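Local coordinates for TlmII (Streptoalloteichus hindustanus, PDB 4HVM), which is a condensation-domain protein of tallysomycin biosynthesis, a nonribosomal peptide pathway, and probably takes part in condensation on phosphopantetheine-borne intermediates, at residues S242-W254 / L309-Q322. Numbering follows the deposited sequence.
Sequences SLAMAALTAWWLW and LREPSFRDLMSRTQ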
ATOM      1  N   SER A 242       4.706  -6.546   9.188  1.00 78.58           N
ATOM      2  CA  SER A 242       4.576  -7.297   7.947  1.00 68.58           C
ATOM      3  C   SER A 242       5.705  -8.317   7.843  1.00 53.56           C
ATOM      4  O   SER A 242       5.680  -9.199   6.983  1.00 50.47           O
ATOM      5  CB  SER A 242       4.601  -6.353   6.741  1.00 69.89           C
ATOM      6  OG  SER A 242       5.874  -5.744   6.598  1.00 69.38           O
ATOM      7  N   LEU A 243       6.690  -8.195   8.730  1.00 39.40           N
ATOM      8  CA  LEU A 243       7.841  -9.094   8.725  1.00 28.44           C
ATOM      9  C   LEU A 243       7.522 -10.435   9.376  1.00 24.52           C
ATOM     10  O   LEU A 243       8.092 -11.459   9.010  1.00 29.45           O
ATOM     11  CB  LEU A 243       9.054  -8.443   9.393  1.00 20.09           C
ATOM     12  CG  LEU A 243      10.317  -8.503   8.530  1.00 37.40           C
ATOM     13  CD1 LEU A 243      10.036  -7.951   7.140  1.00 21.01           C
ATOM     14  CD2 LEU A 243      11.468  -7.757   9.187  1.00 21.06           C
ATOM     15  N   ALA A 244       6.607 -10.423  10.338  1.00 18.81           N
ATOM     16  CA  ALA A 244       6.111 -11.662  10.917  1.00 18.39           C
ATOM     17  C   ALA A 244       5.292 -12.398   9.865  1.00 27.55           C
ATOM     18  O   ALA A 244       5.337 -13.624   9.779  1.00 29.18           O
ATOM     19  CB  ALA A 244       5.275 -11.381  12.143  1.00 18.44           C
HETATM   20  N   MSE A 245       4.546 -11.638   9.069  1.00 27.28           N
HETATM   21  CA  MSE A 245       3.797 -12.193   7.947  1.00 28.81           C
HETATM   22  C   MSE A 245       4.717 -12.806   6.904  1.00 29.29           C
HETATM   23  O   MSE A 245       4.505 -13.934   6.466  1.00 24.98           O
HETATM   24  CB  MSE A 245       2.938 -11.115   7.290  1.00 35.94           C
HETATM   25  CG  MSE A 245       1.676 -10.779   8.050  1.00 40.57           C
HETATM   26 SE   MSE A 245       0.455 -12.293   8.105  0.70 64.33          SE
HETATM   27  CE  MSE A 245       0.889 -12.999   9.873  1.00 18.65           C
ATOM     28  N   ALA A 246       5.732 -12.049   6.501  1.00 26.78           N
ATOM     29  CA  ALA A 246       6.678 -12.506   5.492  1.00 26.16           C
ATOM     30  C   ALA A 246       7.405 -13.776   5.924  1.00 25.32           C
ATOM     31  O   ALA A 246       7.671 -14.654   5.103  1.00 27.18           O
ATOM     32  CB  ALA A 246       7.676 -11.407   5.172  1.00 29.62           C
ATOM     33  N   ALA A 247       7.714 -13.872   7.213  1.00 22.97           N
ATOM     34  CA  ALA A 247       8.402 -15.039   7.747  1.00 18.95           C
ATOM     35  C   ALA A 247       7.500 -16.264   7.723  1.00 22.37           C
ATOM     36  O   ALA A 247       7.922 -17.349   7.326  1.00 21.25           O
ATOM     37  CB  ALA A 247       8.884 -14.766   9.164  1.00 21.64           C
ATOM     38  N   LEU A 248       6.253 -16.079   8.146  1.00 18.83           N
ATOM     39  CA  LEU A 248       5.305 -17.183   8.241  1.00 25.22           C
ATOM     40  C   LEU A 248       4.772 -17.613   6.878  1.00 25.88           C
ATOM     41  O   LEU A 248       4.515 -18.795   6.657  1.00 27.83           O
ATOM     42  CB  LEU A 248       4.153 -16.832   9.186  1.00 18.76           C
ATOM     43  CG  LEU A 248       4.508 -16.794  10.675  1.00 26.35           C
ATOM     44  CD1 LEU A 248       3.304 -16.390  11.506  1.00 27.50           C
ATOM     45  CD2 LEU A 248       5.058 -18.137  11.137  1.00 18.82           C
ATOM     46  N   THR A 249       4.615 -16.655   5.968  1.00 25.14           N
ATOM     47  CA  THR A 249       4.187 -16.958   4.607  1.00 22.76           C
ATOM     48  C   THR A 249       5.270 -17.752   3.889  1.00 27.31           C
ATOM     49  O   THR A 249       4.982 -18.737   3.205  1.00 37.54           O
ATOM     50  CB  THR A 249       3.877 -15.682   3.804  1.00 20.45           C
ATOM     51  OG1 THR A 249       2.804 -14.966   4.426  1.00 23.68           O
ATOM     52  CG2 THR A 249       3.481 -16.035   2.383  1.00 21.29           C
ATOM     53  N   ALA A 250       6.517 -17.320   4.053  1.00 20.82           N
ATOM     54  CA  ALA A 250       7.658 -18.020   3.476  1.00 22.61           C
ATOM     55  C   ALA A 250       7.781 -19.412   4.075  1.00 21.00           C
ATOM     56  O   ALA A 250       8.158 -20.357   3.388  1.00 28.45           O
ATOM     57  CB  ALA A 250       8.939 -17.237   3.702  1.00 20.53           C
ATOM     58  N   TRP A 251       7.460 -19.529   5.360  1.00 26.57           N
ATOM     59  CA  TRP A 251       7.510 -20.815   6.046  1.00 29.62           C
ATOM     60  C   TRP A 251       6.525 -21.813   5.458  1.00 31.13           C
ATOM     61  O   TRP A 251       6.887 -22.952   5.169  1.00 36.36           O
ATOM     62  CB  TRP A 251       7.229 -20.645   7.539  1.00 29.64           C
ATOM     63  CG  TRP A 251       6.844 -21.926   8.221  1.00 26.61           C
ATOM     64  CD1 TRP A 251       7.682 -22.923   8.629  1.00 24.61           C
ATOM     65  CD2 TRP A 251       5.520 -22.343   8.580  1.00 24.71           C
ATOM     66  NE1 TRP A 251       6.963 -23.935   9.219  1.00 25.78           N
ATOM     67  CE2 TRP A 251       5.633 -23.603   9.200  1.00 22.05           C
ATOM     68  CE3 TRP A 251       4.251 -21.775   8.435  1.00 21.66           C
ATOM     69  CZ2 TRP A 251       4.527 -24.304   9.675  1.00 34.02           C
ATOM     70  CZ3 TRP A 251       3.152 -22.472   8.908  1.00 26.53           C
ATOM     71  CH2 TRP A 251       3.299 -23.722   9.520  1.00 29.52           C
ATOM     72  N   TRP A 252       5.276 -21.387   5.290  1.00 29.12           N
ATOM     73  CA  TRP A 252       4.239 -22.290   4.813  1.00 31.46           C
ATOM     74  C   TRP A 252       4.484 -22.723   3.377  1.00 36.95           C
ATOM     75  O   TRP A 252       4.309 -23.892   3.038  1.00 47.53           O
ATOM     76  CB  TRP A 252       2.853 -21.664   4.934  1.00 22.26           C
ATOM     77  CG  TRP A 252       1.767 -22.662   4.694  1.00 31.94           C
ATOM     78  CD1 TRP A 252       1.237 -23.524   5.609  1.00 27.85           C
ATOM     79  CD2 TRP A 252       1.088 -22.920   3.460  1.00 35.78           C
ATOM     80  NE1 TRP A 252       0.265 -24.297   5.026  1.00 31.80           N
ATOM     81  CE2 TRP A 252       0.153 -23.945   3.707  1.00 42.11           C
ATOM     82  CE3 TRP A 252       1.175 -22.381   2.173  1.00 40.64           C
ATOM     83  CZ2 TRP A 252      -0.688 -24.441   2.716  1.00 53.71           C
ATOM     84  CZ3 TRP A 252       0.337 -22.875   1.190  1.00 49.34           C
ATOM     85  CH2 TRP A 252      -0.582 -23.895   1.467  1.00 55.71           C
ATOM     86  N   LEU A 253       4.887 -21.778   2.535  1.00 33.74           N
ATOM     87  CA  LEU A 253       5.214 -22.092   1.151  1.00 23.93           C
ATOM     88  C   LEU A 253       6.429 -23.014   1.074  1.00 39.76           C
ATOM     89  O   LEU A 253       6.630 -23.710   0.079  1.00 44.71           O
ATOM     90  CB  LEU A 253       5.464 -20.812   0.353  1.00 23.65           C
ATOM     91  CG  LEU A 253       4.284 -19.844   0.232  1.00 23.49           C
ATOM     92  CD1 LEU A 253       4.685 -18.623  -0.573  1.00 23.48           C
ATOM     93  CD2 LEU A 253       3.081 -20.533  -0.392  1.00 24.49           C
ATOM     94  N   TRP A 254       7.240 -23.011   2.126  1.00 34.76           N
ATOM     95  CA  TRP A 254       8.377 -23.916   2.211  1.00 32.57           C
ATOM     96  C   TRP A 254       7.898 -25.330   2.542  1.00 36.53           C
ATOM     97  O   TRP A 254       8.411 -26.307   1.996  1.00 42.86           O
ATOM     98  CB  TRP A 254       9.392 -23.408   3.242  1.00 30.21           C
ATOM     99  CG  TRP A 254      10.417 -24.421   3.645  1.00 30.43           C
ATOM    100  CD1 TRP A 254      11.476 -24.860   2.904  1.00 29.42           C
ATOM    101  CD2 TRP A 254      10.486 -25.117   4.894  1.00 28.67           C
ATOM    102  NE1 TRP A 254      12.195 -25.790   3.611  1.00 25.30           N
ATOM    103  CE2 TRP A 254      11.609 -25.966   4.837  1.00 26.83           C
ATOM    104  CE3 TRP A 254       9.708 -25.106   6.054  1.00 27.44           C
ATOM    105  CZ2 TRP A 254      11.970 -26.799   5.894  1.00 27.56           C
ATOM    106  CZ3 TRP A 254      10.067 -25.935   7.104  1.00 26.46           C
ATOM    107  CH2 TRP A 254      11.188 -26.768   7.016  1.00 26.99           C
ATOM    108  N   LEU A 309      16.750 -25.712   7.031  1.00 40.17           N
ATOM    109  CA  LEU A 309      15.641 -25.797   7.976  1.00 35.59           C
ATOM    110  C   LEU A 309      15.164 -27.223   8.267  1.00 40.68           C
ATOM    111  O   LEU A 309      14.836 -27.982   7.354  1.00 39.77           O
ATOM    112  CB  LEU A 309      14.472 -24.936   7.495  1.00 31.71           C
ATOM    113  CG  LEU A 309      14.718 -23.428   7.471  1.00 31.61           C
ATOM    114  CD1 LEU A 309      13.491 -22.685   6.958  1.00 27.62           C
ATOM    115  CD2 LEU A 309      15.116 -22.922   8.851  1.00 26.48           C
ATOM    116  N   ARG A 310      15.130 -27.572   9.548  1.00 47.51           N
ATOM    117  CA  ARG A 310      14.556 -28.834  10.008  1.00 58.61           C
ATOM    118  C   ARG A 310      13.848 -28.591  11.332  1.00 59.72           C
ATOM    119  O   ARG A 310      14.492 -28.267  12.330  1.00 63.83           O
ATOM    120  CB  ARG A 310      15.643 -29.892  10.185  1.00 66.22           C
ATOM    121  CG  ARG A 310      16.094 -30.553   8.896  1.00 74.34           C
ATOM    122  CD  ARG A 310      17.468 -31.168   9.074  1.00 81.88           C
ATOM    123  NE  ARG A 310      18.462 -30.141   9.369  1.00 86.43           N
ATOM    124  CZ  ARG A 310      19.670 -30.381   9.870  1.00 89.69           C
ATOM    125  NH1 ARG A 310      20.045 -31.623  10.145  1.00 91.98           N
ATOM    126  NH2 ARG A 310      20.501 -29.374  10.102  1.00 87.25           N
ATOM    127  N   GLU A 311      12.527 -28.760  11.331  1.00 49.72           N
ATOM    128  CA  GLU A 311      11.685 -28.401  12.472  1.00 46.08           C
ATOM    129  C   GLU A 311      11.972 -26.978  12.940  1.00 38.08           C
ATOM    130  O   GLU A 311      12.330 -26.765  14.100  1.00 36.51           O
ATOM    131  CB  GLU A 311      11.892 -29.373  13.636  1.00 55.29           C
ATOM    132  CG  GLU A 311      11.809 -30.840  13.259  1.00 68.91           C
ATOM    133  CD  GLU A 311      11.963 -31.756  14.461  1.00 84.33           C
ATOM    134  OE1 GLU A 311      11.974 -32.991  14.270  1.00 90.53           O
ATOM    135  OE2 GLU A 311      12.072 -31.241  15.595  1.00 87.63           O
ATOM    136  N   PRO A 312      11.818 -25.995  12.041  1.00 32.41           N
ATOM    137  CA  PRO A 312      12.207 -24.635  12.419  1.00 27.99           C
ATOM    138  C   PRO A 312      11.221 -24.006  13.397  1.00 23.62           C
ATOM    139  O   PRO A 312      10.053 -24.395  13.448  1.00 21.80           O
ATOM    140  CB  PRO A 312      12.175 -23.888  11.088  1.00 19.79           C
ATOM    141  CG  PRO A 312      11.133 -24.600  10.295  1.00 24.71           C
ATOM    142  CD  PRO A 312      11.208 -26.046  10.699  1.00 28.27           C
ATOM    143  N   SER A 313      11.703 -23.044  14.174  1.00 25.43           N
ATOM    144  CA  SER A 313      10.840 -22.277  15.063  1.00 27.62           C
ATOM    145  C   SER A 313      10.550 -20.921  14.432  1.00 23.96           C
ATOM    146  O   SER A 313      11.106 -20.588  13.385  1.00 25.01           O
ATOM    147  CB  SER A 313      11.508 -22.079  16.420  1.00 21.08           C
ATOM    148  OG  SER A 313      12.655 -21.260  16.298  1.00 32.88           O
ATOM    149  N   PHE A 314       9.683 -20.137  15.062  1.00 19.09           N
ATOM    150  CA  PHE A 314       9.405 -18.792  14.575  1.00 17.08           C
ATOM    151  C   PHE A 314      10.674 -17.950  14.593  1.00 30.56           C
ATOM    152  O   PHE A 314      10.907 -17.148  13.692  1.00 31.88           O
ATOM    153  CB  PHE A 314       8.319 -18.122  15.410  1.00 17.41           C
ATOM    154  CG  PHE A 314       8.029 -16.704  15.003  1.00 16.12           C
ATOM    155  CD1 PHE A 314       7.425 -16.426  13.788  1.00 20.21           C
ATOM    156  CD2 PHE A 314       8.343 -15.650  15.846  1.00 20.25           C
ATOM    157  CE1 PHE A 314       7.149 -15.125  13.417  1.00 14.21           C
ATOM    158  CE2 PHE A 314       8.069 -14.346  15.481  1.00 18.34           C
ATOM    159  CZ  PHE A 314       7.471 -14.084  14.263  1.00 21.75           C
ATOM    160  N   ARG A 315      11.492 -18.145  15.622  1.00 30.83           N
ATOM    161  CA  ARG A 315      12.756 -17.430  15.735  1.00 23.74           C
ATOM    162  C   ARG A 315      13.693 -17.768  14.587  1.00 22.76           C
ATOM    163  O   ARG A 315      14.392 -16.896  14.076  1.00 26.27           O
ATOM    164  CB  ARG A 315      13.444 -17.736  17.067  1.00 24.75           C
ATOM    165  CG  ARG A 315      13.076 -16.785  18.190  1.00 33.70           C
ATOM    166  CD  ARG A 315      14.084 -16.864  19.327  1.00 45.88           C
ATOM    167  NE  ARG A 315      13.773 -15.925  20.400  1.00 54.55           N
ATOM    168  CZ  ARG A 315      13.013 -16.218  21.449  1.00 62.38           C
ATOM    169  NH1 ARG A 315      12.489 -17.430  21.570  1.00 71.14           N
ATOM    170  NH2 ARG A 315      12.780 -15.303  22.381  1.00 61.94           N
ATOM    171  N   ASP A 316      13.704 -19.038  14.192  1.00 21.14           N
ATOM    172  CA  ASP A 316      14.536 -19.492  13.081  1.00 24.59           C
ATOM    173  C   ASP A 316      14.193 -18.755  11.791  1.00 22.86           C
ATOM    174  O   ASP A 316      15.074 -18.239  11.109  1.00 32.84           O
ATOM    175  CB  ASP A 316      14.394 -21.003  12.876  1.00 33.72           C
ATOM    176  CG  ASP A 316      15.116 -21.809  13.939  1.00 46.16           C
ATOM    177  OD1 ASP A 316      16.192 -21.368  14.398  1.00 55.55           O
ATOM    178  OD2 ASP A 316      14.611 -22.887  14.317  1.00 45.63           O
ATOM    179  N   LEU A 317      12.906 -18.703  11.469  1.00 21.03           N
ATOM    180  CA  LEU A 317      12.449 -18.070  10.240  1.00 19.03           C
ATOM    181  C   LEU A 317      12.484 -16.552  10.335  1.00 19.51           C
ATOM    182  O   LEU A 317      12.673 -15.870   9.329  1.00 23.38           O
ATOM    183  CB  LEU A 317      11.042 -18.551   9.892  1.00 14.16           C
ATOM    184  CG  LEU A 317      10.983 -20.007   9.438  1.00 20.42           C
ATOM    185  CD1 LEU A 317       9.827 -20.714  10.100  1.00 31.17           C
ATOM    186  CD2 LEU A 317      10.871 -20.093   7.927  1.00 17.63           C
HETATM  187  N   MSE A 318      12.301 -16.029  11.543  1.00 19.15           N
HETATM  188  CA  MSE A 318      12.365 -14.589  11.766  1.00 12.11           C
HETATM  189  C   MSE A 318      13.784 -14.106  11.521  1.00 15.81           C
HETATM  190  O   MSE A 318      14.004 -13.053  10.929  1.00 23.80           O
HETATM  191  CB  MSE A 318      11.935 -14.251  13.196  1.00 29.50           C
HETATM  192  CG  MSE A 318      11.466 -12.824  13.398  1.00 35.89           C
HETATM  193 SE   MSE A 318       9.941 -12.379  12.280  0.72 38.21          SE
HETATM  194  CE  MSE A 318      10.837 -11.129  11.086  1.00 45.87           C
ATOM    195  N   SER A 319      14.746 -14.895  11.977  1.00 16.05           N
ATOM    196  CA  SER A 319      16.156 -14.574  11.813  1.00 18.47           C
ATOM    197  C   SER A 319      16.554 -14.497  10.340  1.00 23.96           C
ATOM    198  O   SER A 319      17.267 -13.584   9.917  1.00 21.68           O
ATOM    199  CB  SER A 319      17.002 -15.625  12.523  1.00 24.39           C
ATOM    200  OG  SER A 319      18.357 -15.516  12.151  1.00 39.92           O
ATOM    201  N   ARG A 320      16.079 -15.462   9.561  1.00 26.22           N
ATOM    202  CA  ARG A 320      16.438 -15.557   8.154  1.00 22.28           C
ATOM    203  C   ARG A 320      15.670 -14.547   7.299  1.00 22.72           C
ATOM    204  O   ARG A 320      16.177 -14.073   6.282  1.00 19.40           O
ATOM    205  CB  ARG A 320      16.223 -16.989   7.660  1.00 12.58           C
ATOM    206  CG  ARG A 320      16.892 -18.021   8.556  1.00 26.59           C
ATOM    207  CD  ARG A 320      16.903 -19.403   7.945  1.00 22.29           C
ATOM    208  NE  ARG A 320      17.703 -20.337   8.731  1.00 29.13           N
ATOM    209  CZ  ARG A 320      18.253 -21.447   8.248  1.00 45.68           C
ATOM    210  NH1 ARG A 320      18.962 -22.232   9.046  1.00 54.68           N
ATOM    211  NH2 ARG A 320      18.102 -21.771   6.972  1.00 46.86           N
ATOM    212  N   THR A 321      14.453 -14.214   7.719  1.00 22.58           N
ATOM    213  CA  THR A 321      13.648 -13.213   7.029  1.00 16.02           C
ATOM    214  C   THR A 321      14.237 -11.824   7.230  1.00 18.70           C
ATOM    215  O   THR A 321      14.337 -11.031   6.291  1.00 19.23           O
ATOM    216  CB  THR A 321      12.206 -13.205   7.557  1.00 16.90           C
ATOM    217  OG1 THR A 321      11.623 -14.501   7.377  1.00 27.29           O
ATOM    218  CG2 THR A 321      11.369 -12.165   6.828  1.00  9.23           C
ATOM    219  N   GLN A 322      14.629 -11.538   8.467  1.00 21.47           N
ATOM    220  CA  GLN A 322      15.190 -10.239   8.819  1.00 18.58           C
ATOM    221  C   GLN A 322      16.547 -10.017   8.158  1.00 17.97           C
ATOM    222  O   GLN A 322      16.895  -8.894   7.795  1.00 13.09           O
ATOM    223  CB  GLN A 322      15.314 -10.113  10.340  1.00 20.47           C
ATOM    224  CG  GLN A 322      15.836  -8.769  10.832  1.00 34.02           C
ATOM    225  CD  GLN A 322      15.828  -8.678  12.345  1.00 44.96           C
ATOM    226  OE1 GLN A 322      14.984  -9.284  13.004  1.00 52.38           O
ATOM    227  NE2 GLN A 322      16.774  -7.933  12.905  1.00 39.35           N
TER
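Helix 242-254 meets helix 314-322 near A247 and T321, their axes 8.9 Å apart at closest approach and crossing at 110°. The pair packs beside the six-stranded sheet of the C-terminal half of this condensation-domain fold, and A246 and A250 rest on strand 274-282. A247 lies at the crossing: its CB sits 3.3 Å from T321 OG1, and the hydroxyl is held at that spot by its own bond to L317 O. Beside A247, M318 bends at chi2 and chi3, which brings its selenium close to A247 CB and its CE to 3.6 Å from L243 CB. F314, with CG anti to the backbone N (chi1 177°), turns its ring edge to A244 CB and L248 CD2. Farther along, L317 CD1 packs against W251 CD1, and P312 CG lies near the plane of that indole at its edge. In the loop ahead of helix 314-322, L309 CB lies over one face of the W254 indole, offset toward the rim, while P312 CG comes within 3.6 Å of W254 CZ3. An alanine in place of W254 is likely to strip L309 of its indole face, leave P312 one tryptophan instead of two, and open a gap between helix and loop. At the helix start, S313 and D316 form a capping box, with S313 N donating to D316 OD2 at 2.9 Å and D316 N to S313 OG.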